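Local coordinates for protein putative acetyltransferase (Clostridium difficile, PDB 3DSB) that probably transfers acyl groups as a member of the GNAT acetyltransferase family, although its substrate is not established, at residues Phe23-Leu27 / Ser89-Asp93. Residues are numbered along the deposited sequence; the frame is centred on the assembly and turned at random.
Sequences FNYNL and SVYVD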
# COMPACT_ATOMS: atom_id res chain seq x y z
N PHE A 23 -0.17 -20.11 9.91
CA PHE A 23 -0.13 -20.14 8.45
C PHE A 23 0.88 -19.13 7.90
O PHE A 23 1.62 -19.41 6.94
CB PHE A 23 -1.49 -19.79 7.86
CG PHE A 23 -2.52 -20.90 7.91
CD1 PHE A 23 -2.22 -22.16 8.41
CD2 PHE A 23 -3.79 -20.65 7.39
CE1 PHE A 23 -3.20 -23.19 8.40
CE2 PHE A 23 -4.79 -21.65 7.41
CZ PHE A 23 -4.47 -22.91 7.90
N ASN A 24 0.94 -17.96 8.53
CA ASN A 24 1.88 -16.95 8.05
C ASN A 24 3.34 -17.30 8.34
O ASN A 24 4.21 -17.06 7.48
CB ASN A 24 1.49 -15.59 8.61
CG ASN A 24 0.48 -14.92 7.72
OD1 ASN A 24 0.85 -14.32 6.70
ND2 ASN A 24 -0.80 -15.10 8.04
N TYR A 25 3.58 -17.90 9.51
CA TYR A 25 4.90 -18.43 9.83
C TYR A 25 5.27 -19.45 8.76
O TYR A 25 6.39 -19.41 8.18
CB TYR A 25 4.93 -19.06 11.22
CG TYR A 25 6.27 -19.62 11.57
CD1 TYR A 25 7.23 -18.83 12.20
CD2 TYR A 25 6.59 -20.92 11.25
CE1 TYR A 25 8.48 -19.32 12.51
CE2 TYR A 25 7.86 -21.44 11.54
CZ TYR A 25 8.79 -20.63 12.17
OH TYR A 25 10.05 -21.13 12.48
N ASN A 26 4.34 -20.38 8.46
CA ASN A 26 4.69 -21.41 7.47
C ASN A 26 4.93 -20.82 6.09
O ASN A 26 5.81 -21.26 5.35
CB ASN A 26 3.56 -22.43 7.36
CG ASN A 26 3.43 -23.32 8.59
OD1 ASN A 26 4.30 -23.33 9.45
ND2 ASN A 26 2.33 -24.08 8.67
N LEU A 27 4.11 -19.84 5.71
CA LEU A 27 4.23 -19.19 4.41
C LEU A 27 5.61 -18.55 4.22
O LEU A 27 6.25 -18.70 3.18
CB LEU A 27 3.17 -18.11 4.28
CG LEU A 27 3.15 -17.21 3.04
CD1 LEU A 27 3.02 -18.01 1.72
CD2 LEU A 27 2.08 -16.09 3.11
N SER A 89 -0.78 -11.84 1.05
CA SER A 89 -0.45 -13.22 1.35
C SER A 89 -1.56 -14.16 0.97
O SER A 89 -2.74 -13.82 1.05
CB SER A 89 -0.20 -13.37 2.85
OG SER A 89 -1.39 -13.07 3.58
N VAL A 90 -1.17 -15.36 0.59
CA VAL A 90 -2.10 -16.48 0.41
C VAL A 90 -1.39 -17.73 0.92
O VAL A 90 -0.23 -17.97 0.61
CB VAL A 90 -2.47 -16.71 -1.09
CG1 VAL A 90 -3.57 -17.77 -1.21
CG2 VAL A 90 -2.85 -15.42 -1.83
N TYR A 91 -2.11 -18.58 1.67
CA TYR A 91 -1.49 -19.82 2.17
C TYR A 91 -2.58 -20.88 2.28
O TYR A 91 -3.70 -20.59 2.77
CB TYR A 91 -0.88 -19.61 3.58
CG TYR A 91 -0.17 -20.85 4.08
CD1 TYR A 91 1.13 -21.13 3.64
CD2 TYR A 91 -0.79 -21.74 4.95
CE1 TYR A 91 1.78 -22.28 4.05
CE2 TYR A 91 -0.11 -22.90 5.37
CZ TYR A 91 1.18 -23.15 4.93
OH TYR A 91 1.84 -24.31 5.37
N VAL A 92 -2.22 -22.09 1.90
CA VAL A 92 -3.12 -23.24 1.97
C VAL A 92 -2.41 -24.31 2.80
O VAL A 92 -1.27 -24.69 2.48
CB VAL A 92 -3.44 -23.81 0.55
CG1 VAL A 92 -4.40 -25.05 0.66
CG2 VAL A 92 -4.04 -22.75 -0.35
N ASP A 93 -3.06 -24.79 3.85
CA ASP A 93 -2.56 -25.91 4.66
C ASP A 93 -2.17 -27.08 3.75
O ASP A 93 -2.91 -27.42 2.81
CB ASP A 93 -3.71 -26.30 5.61
CG ASP A 93 -3.39 -27.44 6.54
OD1 ASP A 93 -2.85 -28.50 6.13
OD2 ASP A 93 -3.78 -27.28 7.71
O HOH W 1 -0.39 -11.98 5.77
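Tyr91 reaches from strand 82-92 across helix 17-32, its ring lodged between Phe23 and Leu27. Its CB points toward the helix, and CG anti to the backbone N (chi1 -177°) carries the ring on over Phe23 O. Tyr91 CB lies 4.2 Å from Phe23 O. Beyond it, the ring lays one face on that carbonyl oxygen, which sits over the ring centre while also accepting the helical bond from Leu27 N. Along one flank, Tyr91 CD2 packs 3.5 Å from Phe23 CG, and CE2 continues to Phe23 CD1; the two rings meet obliquely, planes 42° apart. Along the other, Tyr91 CD1 rests 3.7 Å from Leu27 CB and CE1 nears Asn26 CB. At the tip, Tyr91 OH takes a weak, bent hydrogen bond from Asn26 ND2 (3.3 Å), but its stronger partner is Glu30. Leu27 runs the opposite way past Tyr91, bringing Leu27 CD2 to 3.6 Å from Ser89 CB. Beside it a water donates to Asn24 OD1 and accepts from Ser89 OG; Asn24 ND2 bonds Ile20 O and Gln69 OE1, Gln69 NE2 pairs with Ser89 OG, and Trp79 of the second subunit reaches Asn24 OD1. Helix segment 23-27 crosses strand segment 89-92 at nearly a right angle, placing helix 17-32 on one face of the GNAT sheet; strand 65-77 is the antiparallel neighbour of strand 82-92, whose Val90 and Val92 pack on helix 101-115.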